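Local coordinates for protein galactose-1-phosphate uridylyltransferase (Pyrobaculum aerophilum str. IM2, PDB 6K5Z) that probably transfers uridylyl groups between UDP-glucose and hexose 1-phosphates such as galactose 1-phosphate, and binds zinc and iron, at residues 78-83 with 141-146. Residues are numbered along the deposited sequence; the frame is centred on the assembly and turned at random.
Sequences LVVVET and SQIYIL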
ATOM      1  N   LEU B  78      16.095  14.176  -1.610  1.00 45.46           N
ATOM      2  CA  LEU B  78      16.775  14.837  -0.486  1.00 44.30           C
ATOM      3  C   LEU B  78      16.356  14.318   0.867  1.00 41.25           C
ATOM      4  O   LEU B  78      15.243  13.855   1.034  1.00 40.35           O
ATOM      5  CB  LEU B  78      16.514  16.337  -0.516  1.00 47.77           C
ATOM      6  CG  LEU B  78      16.708  17.031  -1.852  1.00 49.79           C
ATOM      7  CD1 LEU B  78      16.178  18.459  -1.789  1.00 47.25           C
ATOM      8  CD2 LEU B  78      18.179  16.962  -2.253  1.00 49.26           C
ATOM      9  N   VAL B  79      17.271  14.428   1.836  1.00 43.48           N
ATOM     10  CA  VAL B  79      16.983  14.127   3.232  1.00 41.21           C
ATOM     11  C   VAL B  79      16.926  15.426   4.022  1.00 41.98           C
ATOM     12  O   VAL B  79      17.813  16.260   3.922  1.00 41.99           O
ATOM     13  CB  VAL B  79      17.993  13.159   3.832  1.00 39.47           C
ATOM     14  CG1 VAL B  79      17.642  12.860   5.276  1.00 39.69           C
ATOM     15  CG2 VAL B  79      17.983  11.854   3.044  1.00 40.11           C
ATOM     16  N   VAL B  80      15.847  15.615   4.763  1.00 37.60           N
ATOM     17  CA  VAL B  80      15.767  16.731   5.693  1.00 38.90           C
ATOM     18  C   VAL B  80      16.209  16.195   7.047  1.00 41.63           C
ATOM     19  O   VAL B  80      15.456  15.470   7.728  1.00 38.83           O
ATOM     20  CB  VAL B  80      14.363  17.280   5.795  1.00 37.50           C
ATOM     21  CG1 VAL B  80      14.344  18.487   6.701  1.00 38.54           C
ATOM     22  CG2 VAL B  80      13.848  17.630   4.399  1.00 37.82           C
ATOM     23  N   VAL B  81      17.438  16.537   7.430  1.00 39.04           N
ATOM     24  CA  VAL B  81      17.922  16.215   8.783  1.00 38.41           C
ATOM     25  C   VAL B  81      17.361  17.250   9.743  1.00 37.70           C
ATOM     26  O   VAL B  81      17.701  18.434   9.652  1.00 42.20           O
ATOM     27  CB  VAL B  81      19.452  16.160   8.867  1.00 35.09           C
ATOM     28  CG1 VAL B  81      19.910  15.702  10.242  1.00 35.96           C
ATOM     29  CG2 VAL B  81      19.975  15.198   7.826  1.00 33.04           C
ATOM     30  N   GLU B  82      16.553  16.768  10.680  1.00 36.59           N
ATOM     31  CA  GLU B  82      15.681  17.589  11.503  1.00 35.78           C
ATOM     32  C   GLU B  82      16.299  18.245  12.738  1.00 34.18           C
ATOM     33  O   GLU B  82      15.687  19.105  13.377  1.00 36.40           O
ATOM     34  CB  GLU B  82      14.486  16.728  11.927  1.00 38.64           C
ATOM     35  CG  GLU B  82      13.575  16.303  10.758  1.00 40.69           C
ATOM     36  CD  GLU B  82      12.568  15.252  11.156  1.00 40.95           C
ATOM     37  OE1 GLU B  82      12.560  14.821  12.327  1.00 42.72           O
ATOM     38  OE2 GLU B  82      11.751  14.839  10.307  1.00 45.03           O
ATOM     39  N   THR B  83      17.488  17.811  13.084  1.00 34.35           N
ATOM     40  CA  THR B  83      18.195  18.246  14.275  1.00 36.92           C
ATOM     41  C   THR B  83      19.596  17.612  14.245  1.00 39.00           C
ATOM     42  O   THR B  83      19.788  16.576  13.611  1.00 34.77           O
ATOM     43  CB  THR B  83      17.516  17.784  15.545  1.00 40.33           C
ATOM     44  OG1 THR B  83      18.413  17.952  16.644  1.00 41.74           O
ATOM     45  CG2 THR B  83      17.116  16.306  15.435  1.00 41.30           C
ATOM     46  N   SER B 141      13.434  13.435   7.633  1.00 36.95           N
ATOM     47  CA  SER B 141      12.308  13.412   6.736  1.00 38.36           C
ATOM     48  C   SER B 141      12.873  13.364   5.310  1.00 39.42           C
ATOM     49  O   SER B 141      14.111  13.426   5.121  1.00 34.27           O
ATOM     50  CB  SER B 141      11.476  14.683   6.958  1.00 40.08           C
ATOM     51  OG  SER B 141      10.608  14.522   8.050  1.00 44.15           O
ATOM     52  N   GLN B 142      11.980  13.255   4.321  1.00 40.98           N
ATOM     53  CA  GLN B 142      12.401  13.156   2.908  1.00 40.06           C
ATOM     54  C   GLN B 142      11.593  14.043   2.002  1.00 40.93           C
ATOM     55  O   GLN B 142      10.418  14.343   2.251  1.00 38.41           O
ATOM     56  CB  GLN B 142      12.311  11.726   2.393  1.00 40.65           C
ATOM     57  CG  GLN B 142      13.277  10.752   3.071  1.00 42.29           C
ATOM     58  CD  GLN B 142      13.318   9.386   2.369  1.00 45.60           C
ATOM     59  OE1 GLN B 142      13.651   9.284   1.192  1.00 52.69           O
ATOM     60  NE2 GLN B 142      12.959   8.348   3.084  1.00 45.02           N
ATOM     61  N   ILE B 143      12.284  14.497   0.965  1.00 42.55           N
ATOM     62  CA  ILE B 143      11.728  15.273  -0.119  1.00 42.72           C
ATOM     63  C   ILE B 143      12.088  14.500  -1.363  1.00 40.64           C
ATOM     64  O   ILE B 143      13.245  14.133  -1.526  1.00 44.01           O
ATOM     65  CB  ILE B 143      12.380  16.685  -0.170  1.00 44.18           C
ATOM     66  CG1 ILE B 143      11.888  17.511   1.019  1.00 45.60           C
ATOM     67  CG2 ILE B 143      12.059  17.425  -1.478  1.00 45.22           C
ATOM     68  CD1 ILE B 143      12.761  18.711   1.343  1.00 50.14           C
ATOM     69  N   TYR B 144      11.107  14.236  -2.224  1.00 41.49           N
ATOM     70  CA  TYR B 144      11.384  13.892  -3.636  1.00 42.65           C
ATOM     71  C   TYR B 144      10.874  15.062  -4.492  1.00 42.15           C
ATOM     72  O   TYR B 144       9.715  15.441  -4.390  1.00 37.74           O
ATOM     73  CB  TYR B 144      10.659  12.615  -4.145  1.00 41.13           C
ATOM     74  CG  TYR B 144      11.028  11.267  -3.574  1.00 41.33           C
ATOM     75  CD1 TYR B 144      12.293  11.019  -3.069  1.00 41.81           C
ATOM     76  CD2 TYR B 144      10.103  10.203  -3.589  1.00 41.07           C
ATOM     77  CE1 TYR B 144      12.628   9.776  -2.574  1.00 44.41           C
ATOM     78  CE2 TYR B 144      10.432   8.946  -3.074  1.00 39.16           C
ATOM     79  CZ  TYR B 144      11.697   8.749  -2.559  1.00 40.75           C
ATOM     80  OH  TYR B 144      12.119   7.561  -2.045  1.00 40.05           O
ATOM     81  N   ILE B 145      11.746  15.588  -5.342  1.00 47.17           N
ATOM     82  CA  ILE B 145      11.387  16.589  -6.354  1.00 49.60           C
ATOM     83  C   ILE B 145      11.249  15.818  -7.675  1.00 45.68           C
ATOM     84  O   ILE B 145      12.239  15.274  -8.183  1.00 43.97           O
ATOM     85  CB  ILE B 145      12.474  17.688  -6.403  1.00 52.80           C
ATOM     86  CG1 ILE B 145      12.392  18.551  -5.148  1.00 50.79           C
ATOM     87  CG2 ILE B 145      12.365  18.571  -7.649  1.00 56.25           C
ATOM     88  CD1 ILE B 145      13.706  19.243  -4.836  1.00 55.35           C
ATOM     89  N   LEU B 146      10.023  15.788  -8.203  1.00 43.51           N
ATOM     90  CA  LEU B 146       9.584  14.780  -9.170  1.00 43.88           C
ATOM     91  C   LEU B 146       9.161  15.342 -10.538  1.00 46.44           C
ATOM     92  O   LEU B 146       8.464  16.380 -10.583  1.00 45.69           O
ATOM     93  CB  LEU B 146       8.401  13.994  -8.598  1.00 44.67           C
ATOM     94  CG  LEU B 146       8.699  13.122  -7.377  1.00 45.39           C
ATOM     95  CD1 LEU B 146       7.394  12.661  -6.768  1.00 42.67           C
ATOM     96  CD2 LEU B 146       9.582  11.922  -7.727  1.00 44.56           C
TER
HETATM   97  O   HOH W   1      15.159  11.243  -0.137  1.00 30.72           O
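V80 and I143 meet on the helix-covered face of two antiparallel strands, tightly packed where CG2 of V80 lies in close van der Waals contact with CD1 of I143, 3.4 Å away. Placing CG1 anti to the carbonyl carbon (chi1 -71°) and extending the chain beyond it brings the I143 methyl across the valine branch. Beta-branched residues suit this layer: they favour extended backbone and offer compact apolar surface, V80 to I102 and V106 of helix 96-116, I143 to F122. Farther along, CD1 of L78 reaches CD1 of I145 at 4.0 Å.

At the other end, S141 is small enough to sit beside V80 and polar enough to donate a hydrogen bond to E82. This bond, from S141 OG to E82 OE2, is short at 2.5 Å and nearly in line with the C-O bond, while E82 OE1 forms a salt bridge with R126, which probably favours a charged carboxylate here.

Strands 76-81 and 140-146 are neighbours in the antiparallel half-barrel sheet of this HIT-related domain. L78 pairs with I143 and V80 with S141 as hydrogen-bonded pairs; L78 N to I143 O (2.9 Å) is almost straight at 175°, whereas the amide of V80 approaches S141 O from above the carbonyl plane.

The contact is looser and wetter around L78 and Q142, both partly exposed. A water donates to L78 O and to Q142 OE1 (2.8 Å), the extended glutamine chain carrying this carbonyl oxygen out as an acceptor. V79 and Q142 form a non-hydrogen-bonded pair; compact, apolar V79 is buried yet makes few contacts across, its CG1 coming no nearer than 3.6 Å, to S141 O. It packs near H140, the predicted uridylylated histidine, and N50, which like Y144 on this same face contacts UDP when it is bound.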